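Local structure of phosphatidylglycerophosphatase B (Bacillus subtilis, 6FMX) at residues D46-R57 with V185-T193; N111-R122 with S133-M142. The protein removes the terminal phosphate of phosphatidylglycerophosphate to give phosphatidylglycerol, and also dephosphorylates undecaprenyl pyrophosphate in the cell membrane. One frame throughout, in Å; residues are numbered along the deposited sequence. Where two conformers were deposited one is given.

Contact 1: D46-R57 with V185-T193; sequences DEAISKAAVLIR and VYLGVHFVT. With WO4 (tungstate(VI)ion), chain G.
The carbonyl oxygen of Y186 is gripped side-on by the R57 guanidinium: NE reaches Y186 O at 3.0 Å and NH2 reaches the same oxygen at 2.9 Å. NE comes nearly along the C=O axis (168°), whereas NH2 comes in at a wider bend, tilted from the carbonyl plane. This is the end of helix 166-186, closed by a Schellman motif at G188, in phosphatase motif III of the PAP2 fold; R57 reaches it from the turn that follows helix 40-54, on the side assigned as extracellular. A126 O also takes a bond from R57 NH2. Nearer its backbone, the CG of R57 sits over one face of the Y186 ring, 3.5 Å from Y186 CZ, and the ring's OH goes to N62.

At the other end, D46 meets the start of helix 192-215. Its OD1 accepts from T193 N at 3.3 Å on the syn side, and OD2 takes the T193 hydroxyl. T193 OG1 stands between its own backbone N and carbonyl carbon (chi1 50°), which turns the hydroxyl to that oxygen. With R120 as salt-bridge partner, the buried carboxylate is probably kept ionised. Beside it, about one turn along helix 40-54, I49 CG2 touches V192 CG2 at 3.6 Å. Waters fill in between the helix and the loop: one accepts from S50 OG and donates to V185 O and, at 2.7 Å, to H190 O, the carbonyl of the residue assigned as nucleophile.

Contact 2: N111-R122 with S133-M142; sequences NKVLKEWIERVR and SFSFPSGHSM. With WO4 (tungstate(VI)ion), chain G.
R122 turns the edge of its guanidinium to S133 and holds it side-on with two nitrogens: NE to S133 O at 2.8 Å and NH2 to S133 OG at 2.8 Å. Here the first two phosphatase sequence motifs of the PAP2 fold come together around a tungstate ion. K115 arrives from helix 96-118, its chain bent at chi2 and chi3, and brings NZ to the same S133 OG at 2.9 Å; that one hydroxyl accepts from both cations, which also bind tungstate oxygens. R122 NH1 and NH2 turn to WO4 O1, NH2 only weakly, and S135 CA lies over one face of the guanidinium. With an alanine in place of this arginine, WO4 O1 would probably lose these two N-H donors, S133 OG would keep only K115 of its two cations, and E131 would lose its salt bridge to NE.

The F134 ring lies flat against the turn after the helix in a CH-pi contact, E119 CA 3.6 Å from the F134 ring centroid, with R120 O at the ring's edge. The F136 ring presents its edge to I118 CD1, at 3.5 Å from F136 CD1. Deeper along the helix, N111 has CG anti to its backbone nitrogen (chi1 -178°), carrying ND2 to P137 O at 3.0 Å from above the carbonyl plane; a weak bond runs from ND2 to M142 SD. The F136-P137 peptide bond is cis. Beyond it, S138 caps helix 139-158, whose first turn points backbone N-H groups at the ion: G139 N meets WO4 O2 at 2.9 Å, nearly straight at 173°.

In the fold
Contact 2 is nested in the chain inside the loop closed by contact 1, and their centres lie about 17 Å apart. R120 of contact 2 joins them directly: its NH2 forms a salt bridge to D46 OD2 at 2.8 Å, and its NH1 is probably hydrogen-bonded to T193 OG1, also at 2.8 Å, while pairing with D194 as well. Both contacts meet at the tungstate. Contact 1 supplies H190, assigned as the nucleophile, whose NE2 lies 2.6 Å from the tungsten; contact 2 supplies K115, R122, P137, S138, G139 and H140, the last assigned as proton donor. R184 completes the pocket. The ion probably occupies the phosphate site of the enzyme.

Contact 1: D46-R57 with V185-T193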
loop_
_atom_site.group_PDB
_atom_site.type_symbol
_atom_site.label_atom_id
_atom_site.label_comp_id
_atom_site.label_asym_id
_atom_site.label_seq_id
_atom_site.Cartn_x
_atom_site.Cartn_y
_atom_site.Cartn_z
ATOM N N ASP A 46 -1.055 15.724 -12.825
ATOM C CA ASP A 46 -1.681 15.249 -11.593
ATOM C C ASP A 46 -3.009 15.952 -11.343
ATOM O O ASP A 46 -3.993 15.316 -10.945
ATOM C CB ASP A 46 -0.759 15.484 -10.395
ATOM C CG ASP A 46 0.069 14.268 -10.038
ATOM O OD1 ASP A 46 -0.419 13.125 -10.193
ATOM O OD2 ASP A 46 1.199 14.469 -9.546
ATOM N N GLU A 47 -3.037 17.275 -11.520
ATOM C CA GLU A 47 -4.291 18.015 -11.391
ATOM C C GLU A 47 -5.323 17.544 -12.412
ATOM O O GLU A 47 -6.503 17.384 -12.082
ATOM C CB GLU A 47 -4.034 19.515 -11.545
ATOM C CG GLU A 47 -5.301 20.332 -11.791
ATOM C CD GLU A 47 -5.106 21.828 -11.574
ATOM O OE1 GLU A 47 -4.037 22.235 -11.075
ATOM O OE2 GLU A 47 -6.032 22.601 -11.909
ATOM N N ALA A 48 -4.902 17.327 -13.661
ATOM C CA ALA A 48 -5.856 16.960 -14.704
ATOM C C ALA A 48 -6.468 15.590 -14.444
ATOM O O ALA A 48 -7.656 15.370 -14.723
ATOM C CB ALA A 48 -5.184 16.989 -16.077
ATOM N N ILE A 49 -5.674 14.653 -13.919
ATOM C CA ILE A 49 -6.193 13.317 -13.646
ATOM C C ILE A 49 -7.097 13.347 -12.422
ATOM O O ILE A 49 -8.148 12.699 -12.390
ATOM C CB ILE A 49 -5.032 12.316 -13.479
ATOM C CG1 ILE A 49 -4.295 12.147 -14.806
ATOM C CG2 ILE A 49 -5.536 10.965 -12.983
ATOM C CD1 ILE A 49 -3.042 11.304 -14.713
ATOM N N SER A 50 -6.706 14.112 -11.405
ATOM C CA SER A 50 -7.523 14.252 -10.207
ATOM C C SER A 50 -8.910 14.780 -10.552
ATOM O O SER A 50 -9.928 14.218 -10.127
ATOM C CB SER A 50 -6.821 15.181 -9.218
ATOM O OG SER A 50 -7.543 15.276 -8.006
ATOM N N LYS A 51 -8.967 15.856 -11.344
ATOM C CA LYS A 51 -10.257 16.434 -11.723
ATOM C C LYS A 51 -11.023 15.523 -12.675
ATOM O O LYS A 51 -12.252 15.408 -12.577
ATOM C CB LYS A 51 -10.053 17.819 -12.339
ATOM C CG LYS A 51 -9.631 18.867 -11.326
ATOM C CD LYS A 51 -9.321 20.214 -11.984
ATOM C CE LYS A 51 -9.349 21.333 -10.971
ATOM N NZ LYS A 51 -9.090 22.653 -11.607
ATOM N N ALA A 52 -10.322 14.856 -13.597
ATOM C CA ALA A 52 -11.005 13.929 -14.495
ATOM C C ALA A 52 -11.690 12.807 -13.726
ATOM O O ALA A 52 -12.760 12.339 -14.134
ATOM C CB ALA A 52 -10.020 13.357 -15.515
ATOM N N ALA A 53 -11.102 12.375 -12.607
ATOM C CA ALA A 53 -11.722 11.321 -11.809
ATOM C C ALA A 53 -13.068 11.761 -11.243
ATOM O O ALA A 53 -13.977 10.936 -11.085
ATOM C CB ALA A 53 -10.777 10.893 -10.683
ATOM N N VAL A 54 -13.219 13.051 -10.933
ATOM C CA VAL A 54 -14.500 13.558 -10.442
ATOM C C VAL A 54 -15.615 13.300 -11.450
ATOM O O VAL A 54 -16.767 13.051 -11.067
ATOM C CB VAL A 54 -14.388 15.060 -10.100
ATOM C CG1 VAL A 54 -15.749 15.615 -9.661
ATOM C CG2 VAL A 54 -13.326 15.291 -9.015
ATOM N N LEU A 55 -15.292 13.312 -12.744
ATOM C CA LEU A 55 -16.304 13.155 -13.788
ATOM C C LEU A 55 -16.950 11.780 -13.787
ATOM O O LEU A 55 -18.073 11.638 -14.277
ATOM C CB LEU A 55 -15.692 13.422 -15.163
ATOM C CG LEU A 55 -15.155 14.835 -15.385
ATOM C CD1 LEU A 55 -14.902 15.083 -16.863
ATOM C CD2 LEU A 55 -16.093 15.891 -14.810
ATOM N N ILE A 56 -16.263 10.761 -13.266
ATOM C CA ILE A 56 -16.822 9.416 -13.213
ATOM C C ILE A 56 -17.658 9.195 -11.961
ATOM O O ILE A 56 -18.365 8.182 -11.867
ATOM C CB ILE A 56 -15.687 8.370 -13.304
ATOM C CG1 ILE A 56 -16.220 6.982 -13.693
ATOM C CG2 ILE A 56 -14.852 8.335 -12.019
ATOM C CD1 ILE A 56 -17.242 6.965 -14.826
ATOM N N ARG A 57 -17.620 10.118 -11.007
ATOM C CA ARG A 57 -18.264 9.886 -9.723
ATOM C C ARG A 57 -19.771 9.741 -9.871
ATOM O O ARG A 57 -20.404 10.401 -10.701
ATOM C CB ARG A 57 -17.952 11.028 -8.757
ATOM C CG ARG A 57 -16.552 10.997 -8.178
ATOM C CD ARG A 57 -16.335 12.198 -7.283
ATOM N NE ARG A 57 -14.957 12.310 -6.812
ATOM C CZ ARG A 57 -14.539 13.287 -6.020
ATOM N NH1 ARG A 57 -15.396 14.230 -5.638
ATOM N NH2 ARG A 57 -13.272 13.342 -5.627
ATOM N N VAL A 185 -7.363 8.341 -5.395
ATOM C CA VAL A 185 -7.486 9.329 -6.459
ATOM C C VAL A 185 -8.955 9.641 -6.718
ATOM O O VAL A 185 -9.342 10.809 -6.841
ATOM C CB VAL A 185 -6.776 8.844 -7.734
ATOM C CG1 VAL A 185 -6.908 9.889 -8.821
ATOM C CG2 VAL A 185 -5.288 8.542 -7.440
ATOM N N TYR A 186 -9.794 8.604 -6.781
ATOM C CA TYR A 186 -11.238 8.787 -6.930
ATOM C C TYR A 186 -11.803 9.715 -5.859
ATOM O O TYR A 186 -12.608 10.610 -6.154
ATOM C CB TYR A 186 -11.945 7.424 -6.871
ATOM C CG TYR A 186 -13.458 7.516 -6.989
ATOM C CD1 TYR A 186 -14.243 7.861 -5.897
ATOM C CD2 TYR A 186 -14.099 7.236 -8.189
ATOM C CE1 TYR A 186 -15.618 7.961 -6.000
ATOM C CE2 TYR A 186 -15.490 7.319 -8.298
ATOM C CZ TYR A 186 -16.235 7.683 -7.195
ATOM O OH TYR A 186 -17.606 7.787 -7.279
ATOM N N LEU A 187 -11.446 9.476 -4.601
ATOM C CA LEU A 187 -11.995 10.237 -3.486
ATOM C C LEU A 187 -11.357 11.614 -3.335
ATOM O O LEU A 187 -11.698 12.338 -2.392
ATOM C CB LEU A 187 -11.847 9.446 -2.182
ATOM C CG LEU A 187 -12.629 8.132 -2.117
ATOM C CD1 LEU A 187 -12.176 7.273 -0.947
ATOM C CD2 LEU A 187 -14.139 8.411 -2.038
ATOM N N GLY A 188 -10.437 11.979 -4.223
ATOM C CA GLY A 188 -9.912 13.330 -4.251
ATOM C C GLY A 188 -9.030 13.727 -3.087
ATOM O O GLY A 188 -8.982 14.913 -2.734
ATOM N N VAL A 189 -8.299 12.782 -2.495
ATOM C CA VAL A 189 -7.399 13.096 -1.390
ATOM C C VAL A 189 -5.944 12.775 -1.698
ATOM O O VAL A 189 -5.061 13.179 -0.929
ATOM C CB VAL A 189 -7.838 12.400 -0.084
ATOM C CG1 VAL A 189 -9.104 13.058 0.445
ATOM C CG2 VAL A 189 -8.064 10.924 -0.310
ATOM N N HIS A 190 -5.662 12.087 -2.796
ATOM C CA HIS A 190 -4.294 11.904 -3.233
ATOM C C HIS A 190 -4.227 12.149 -4.727
ATOM O O HIS A 190 -5.203 11.929 -5.458
ATOM C CB HIS A 190 -3.762 10.503 -2.911
ATOM C CG HIS A 190 -3.451 10.286 -1.459
ATOM N ND1 HIS A 190 -2.444 10.959 -0.805
ATOM C CD2 HIS A 190 -3.991 9.444 -0.549
ATOM C CE1 HIS A 190 -2.395 10.566 0.454
ATOM N NE2 HIS A 190 -3.309 9.631 0.632
ATOM N N PHE A 191 -3.061 12.601 -5.169
ATOM C CA PHE A 191 -2.726 12.591 -6.578
ATOM C C PHE A 191 -2.264 11.196 -6.981
ATOM O O PHE A 191 -1.800 10.406 -6.155
ATOM C CB PHE A 191 -1.605 13.584 -6.885
ATOM C CG PHE A 191 -1.964 15.022 -6.632
ATOM C CD1 PHE A 191 -2.825 15.695 -7.484
ATOM C CD2 PHE A 191 -1.406 15.712 -5.568
ATOM C CE1 PHE A 191 -3.134 17.031 -7.267
ATOM C CE2 PHE A 191 -1.713 17.051 -5.350
ATOM C CZ PHE A 191 -2.573 17.705 -6.201
ATOM N N VAL A 192 -2.361 10.913 -8.281
ATOM C CA VAL A 192 -1.878 9.636 -8.797
ATOM C C VAL A 192 -0.424 9.411 -8.392
ATOM O O VAL A 192 -0.042 8.308 -7.985
ATOM C CB VAL A 192 -2.065 9.578 -10.326
ATOM C CG1 VAL A 192 -1.088 8.583 -10.966
ATOM C CG2 VAL A 192 -3.488 9.198 -10.651
ATOM N N THR A 193 0.407 10.451 -8.477
ATOM C CA THR A 193 1.815 10.251 -8.142
ATOM C C THR A 193 2.016 9.957 -6.661
ATOM O O THR A 193 2.959 9.236 -6.305
ATOM C CB THR A 193 2.648 11.465 -8.559
ATOM O OG1 THR A 193 2.031 12.660 -8.064
ATOM C CG2 THR A 193 2.763 11.526 -10.074
HETATM W W WO4 G . -3.305 9.017 3.137
HETATM O O1 WO4 G . -4.711 10.471 2.891
HETATM O O2 WO4 G . -1.429 9.782 3.001
HETATM O O3 WO4 G . -3.450 8.277 5.029
HETATM O O4 WO4 G . -3.562 7.669 1.674
HETATM O O HOH W 1 -3.330 12.765 -10.115
HETATM O O HOH W 2 -7.443 13.041 -6.438
HETATM O O HOH W 3 -10.755 13.133 -7.838
#

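Contact 2: N111-R122 with S133-M142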
loop_
_atom_site.group_PDB
_atom_site.type_symbol
_atom_site.label_atom_id
_atom_site.label_comp_id
_atom_site.label_asym_id
_atom_site.label_seq_id
_atom_site.Cartn_x
_atom_site.Cartn_y
_atom_site.Cartn_z
ATOM N N ASN A 111 6.522 6.228 5.851
ATOM C CA ASN A 111 5.549 7.106 5.208
ATOM C C ASN A 111 5.452 8.442 5.935
ATOM O O ASN A 111 5.427 9.507 5.306
ATOM C CB ASN A 111 4.185 6.413 5.158
ATOM C CG ASN A 111 3.133 7.245 4.463
ATOM O OD1 ASN A 111 2.414 7.999 5.102
ATOM N ND2 ASN A 111 3.047 7.115 3.145
ATOM N N LYS A 112 5.407 8.403 7.271
ATOM C CA LYS A 112 5.298 9.630 8.054
ATOM C C LYS A 112 6.525 10.515 7.878
ATOM O O LYS A 112 6.401 11.734 7.695
ATOM C CB LYS A 112 5.090 9.282 9.530
ATOM C CG LYS A 112 5.382 10.419 10.490
ATOM C CD LYS A 112 4.739 10.161 11.847
ATOM C CE LYS A 112 5.121 11.236 12.864
ATOM N NZ LYS A 112 6.579 11.244 13.178
ATOM N N VAL A 113 7.719 9.918 7.914
ATOM C CA VAL A 113 8.949 10.695 7.791
ATOM C C VAL A 113 9.047 11.336 6.409
ATOM O O VAL A 113 9.397 12.515 6.279
ATOM C CB VAL A 113 10.172 9.809 8.085
ATOM C CG1 VAL A 113 11.450 10.502 7.613
ATOM C CG2 VAL A 113 10.246 9.491 9.573
ATOM N N LEU A 114 8.735 10.573 5.359
ATOM C CA LEU A 114 8.796 11.131 4.013
ATOM C C LEU A 114 7.756 12.226 3.810
ATOM O O LEU A 114 8.026 13.236 3.146
ATOM C CB LEU A 114 8.612 10.029 2.977
ATOM C CG LEU A 114 9.812 9.085 2.898
ATOM C CD1 LEU A 114 9.419 7.809 2.197
ATOM C CD2 LEU A 114 10.954 9.779 2.181
ATOM N N LYS A 115 6.554 12.038 4.355
ATOM C CA LYS A 115 5.506 13.038 4.182
ATOM C C LYS A 115 5.923 14.370 4.784
ATOM O O LYS A 115 5.791 15.418 4.145
ATOM C CB LYS A 115 4.207 12.554 4.814
ATOM C CG LYS A 115 3.481 11.535 3.970
ATOM C CD LYS A 115 2.012 11.765 4.018
ATOM C CE LYS A 115 1.357 10.910 5.055
ATOM N NZ LYS A 115 -0.072 10.725 4.716
ATOM N N GLU A 116 6.448 14.341 6.013
ATOM C CA GLU A 116 6.801 15.573 6.709
ATOM C C GLU A 116 8.059 16.203 6.137
ATOM O O GLU A 116 8.275 17.411 6.288
ATOM C CB GLU A 116 6.973 15.290 8.199
ATOM C CG GLU A 116 5.654 15.132 8.931
ATOM C CD GLU A 116 5.757 14.271 10.172
ATOM O OE1 GLU A 116 6.884 14.077 10.678
ATOM O OE2 GLU A 116 4.707 13.784 10.641
ATOM N N TRP A 117 8.897 15.403 5.482
ATOM C CA TRP A 117 10.073 15.944 4.815
ATOM C C TRP A 117 9.694 16.628 3.507
ATOM O O TRP A 117 10.199 17.713 3.192
ATOM C CB TRP A 117 11.078 14.815 4.577
ATOM C CG TRP A 117 12.242 15.178 3.732
ATOM C CD1 TRP A 117 13.094 16.228 3.913
ATOM C CD2 TRP A 117 12.702 14.483 2.567
ATOM N NE1 TRP A 117 14.056 16.230 2.931
ATOM C CE2 TRP A 117 13.835 15.170 2.092
ATOM C CE3 TRP A 117 12.265 13.346 1.879
ATOM C CZ2 TRP A 117 14.533 14.759 0.960
ATOM C CZ3 TRP A 117 12.965 12.939 0.755
ATOM C CH2 TRP A 117 14.080 13.646 0.306
ATOM N N ILE A 118 8.771 16.029 2.757
ATOM C CA ILE A 118 8.462 16.479 1.403
ATOM C C ILE A 118 7.393 17.572 1.409
ATOM O O ILE A 118 7.457 18.518 0.614
ATOM C CB ILE A 118 8.045 15.259 0.562
ATOM C CG1 ILE A 118 9.256 14.340 0.366
ATOM C CG2 ILE A 118 7.442 15.693 -0.771
ATOM C CD1 ILE A 118 9.030 13.235 -0.609
ATOM N N GLU A 119 6.387 17.446 2.279
ATOM C CA GLU A 119 5.401 18.507 2.534
ATOM C C GLU A 119 4.596 18.873 1.285
ATOM O O GLU A 119 4.362 20.053 0.995
ATOM C CB GLU A 119 6.078 19.755 3.114
ATOM C CG GLU A 119 6.637 19.576 4.516
ATOM C CD GLU A 119 7.213 20.866 5.081
ATOM O OE1 GLU A 119 8.073 21.484 4.415
ATOM O OE2 GLU A 119 6.795 21.266 6.188
ATOM N N ARG A 120 4.149 17.867 0.540
ATOM C CA ARG A 120 3.304 18.160 -0.611
ATOM C C ARG A 120 1.891 18.528 -0.170
ATOM O O ARG A 120 1.305 17.884 0.705
ATOM C CB ARG A 120 3.248 16.979 -1.584
ATOM C CG ARG A 120 2.660 17.401 -2.933
ATOM C CD ARG A 120 2.218 16.238 -3.789
ATOM N NE ARG A 120 2.017 16.618 -5.186
ATOM C CZ ARG A 120 1.960 15.739 -6.182
ATOM N NH1 ARG A 120 2.079 14.438 -5.923
ATOM N NH2 ARG A 120 1.786 16.149 -7.430
ATOM N N VAL A 121 1.347 19.572 -0.799
ATOM C CA VAL A 121 -0.016 20.014 -0.532
ATOM C C VAL A 121 -0.998 19.050 -1.185
ATOM O O VAL A 121 -0.774 18.565 -2.302
ATOM C CB VAL A 121 -0.198 21.459 -1.042
ATOM C CG1 VAL A 121 -1.622 21.909 -0.903
ATOM C CG2 VAL A 121 0.710 22.423 -0.292
ATOM N N ARG A 122 -2.096 18.759 -0.480
ATOM C CA ARG A 122 -3.124 17.853 -0.980
ATOM C C ARG A 122 -3.855 18.462 -2.180
ATOM O O ARG A 122 -3.807 19.673 -2.397
ATOM C CB ARG A 122 -4.127 17.547 0.130
ATOM C CG ARG A 122 -3.545 16.825 1.317
ATOM C CD ARG A 122 -3.880 15.349 1.253
ATOM N NE ARG A 122 -3.288 14.605 2.354
ATOM C CZ ARG A 122 -3.560 13.333 2.614
ATOM N NH1 ARG A 122 -4.410 12.674 1.842
ATOM N NH2 ARG A 122 -2.982 12.721 3.641
ATOM N N SER A 133 -2.869 15.432 6.901
ATOM C CA SER A 133 -1.436 15.291 6.681
ATOM C C SER A 133 -1.100 15.684 5.249
ATOM O O SER A 133 -1.983 15.941 4.427
ATOM C CB SER A 133 -0.968 13.863 6.967
ATOM O OG SER A 133 -1.399 12.991 5.940
ATOM N N PHE A 134 0.200 15.711 4.963
ATOM C CA PHE A 134 0.667 16.023 3.622
ATOM C C PHE A 134 0.362 14.864 2.675
ATOM O O PHE A 134 -0.042 13.773 3.088
ATOM C CB PHE A 134 2.158 16.362 3.643
ATOM C CG PHE A 134 2.447 17.702 4.258
ATOM C CD1 PHE A 134 1.938 18.850 3.691
ATOM C CD2 PHE A 134 3.193 17.809 5.419
ATOM C CE1 PHE A 134 2.177 20.095 4.262
ATOM C CE2 PHE A 134 3.442 19.043 5.992
ATOM C CZ PHE A 134 2.931 20.188 5.416
ATOM N N SER A 135 0.557 15.120 1.380
ATOM C CA SER A 135 -0.018 14.272 0.340
ATOM C C SER A 135 0.908 13.150 -0.123
ATOM O O SER A 135 0.424 12.083 -0.513
ATOM C CB SER A 135 -0.409 15.131 -0.865
ATOM O OG SER A 135 -1.428 14.510 -1.612
ATOM N N PHE A 136 2.227 13.354 -0.103
ATOM C CA PHE A 136 3.163 12.445 -0.766
ATOM C C PHE A 136 4.135 11.822 0.237
ATOM O O PHE A 136 4.810 12.558 0.969
ATOM C CB PHE A 136 3.967 13.199 -1.860
ATOM C CG PHE A 136 4.887 12.307 -2.676
ATOM C CD1 PHE A 136 6.179 12.047 -2.250
ATOM C CD2 PHE A 136 4.459 11.747 -3.873
ATOM C CE1 PHE A 136 7.026 11.227 -2.993
ATOM C CE2 PHE A 136 5.309 10.932 -4.631
ATOM C CZ PHE A 136 6.589 10.676 -4.187
ATOM N N PRO A 137 4.274 10.486 0.271
ATOM C CA PRO A 137 3.539 9.476 -0.508
ATOM C C PRO A 137 2.229 9.077 0.171
ATOM O O PRO A 137 2.095 9.318 1.372
ATOM C CB PRO A 137 4.507 8.288 -0.557
ATOM C CG PRO A 137 5.357 8.438 0.673
ATOM C CD PRO A 137 5.396 9.904 1.029
ATOM N N SER A 138 1.293 8.470 -0.570
ATOM C CA SER A 138 -0.005 8.113 -0.003
ATOM C C SER A 138 0.136 6.974 0.997
ATOM O O SER A 138 0.646 5.904 0.662
ATOM C CB SER A 138 -0.982 7.714 -1.113
ATOM O OG SER A 138 -2.083 6.993 -0.574
ATOM N N GLY A 139 -0.334 7.199 2.223
ATOM C CA GLY A 139 -0.207 6.173 3.243
ATOM C C GLY A 139 -1.100 4.967 2.996
ATOM O O GLY A 139 -0.685 3.834 3.230
ATOM N N HIS A 140 -2.335 5.197 2.527
ATOM C CA HIS A 140 -3.213 4.062 2.231
ATOM C C HIS A 140 -2.608 3.175 1.152
ATOM O O HIS A 140 -2.663 1.942 1.242
ATOM C CB HIS A 140 -4.602 4.544 1.795
ATOM C CG HIS A 140 -5.539 4.860 2.925
ATOM N ND1 HIS A 140 -5.268 5.813 3.885
ATOM C CD2 HIS A 140 -6.779 4.390 3.207
ATOM C CE1 HIS A 140 -6.287 5.898 4.721
ATOM N NE2 HIS A 140 -7.220 5.048 4.330
ATOM N N SER A 141 -2.028 3.785 0.116
ATOM C CA SER A 141 -1.426 3.010 -0.958
ATOM C C SER A 141 -0.173 2.299 -0.485
ATOM O O SER A 141 0.089 1.147 -0.846
ATOM C CB SER A 141 -1.114 3.928 -2.143
ATOM O OG SER A 141 -2.238 4.745 -2.443
ATOM N N MET A 142 0.627 2.989 0.344
ATOM C CA MET A 142 1.832 2.394 0.904
ATOM C C MET A 142 1.494 1.249 1.854
ATOM O O MET A 142 2.170 0.213 1.850
ATOM C CB MET A 142 2.639 3.468 1.625
ATOM C CG MET A 142 4.061 3.070 1.965
ATOM S SD MET A 142 5.112 4.532 2.042
ATOM C CE MET A 142 6.437 3.905 3.083
HETATM W W WO4 G . -3.305 9.017 3.137
HETATM O O1 WO4 G . -4.711 10.471 2.891
HETATM O O2 WO4 G . -1.429 9.782 3.001
HETATM O O3 WO4 G . -3.450 8.277 5.029
HETATM O O4 WO4 G . -3.562 7.669 1.674
HETATM O O HOH W 4 4.382 15.050 1.431
#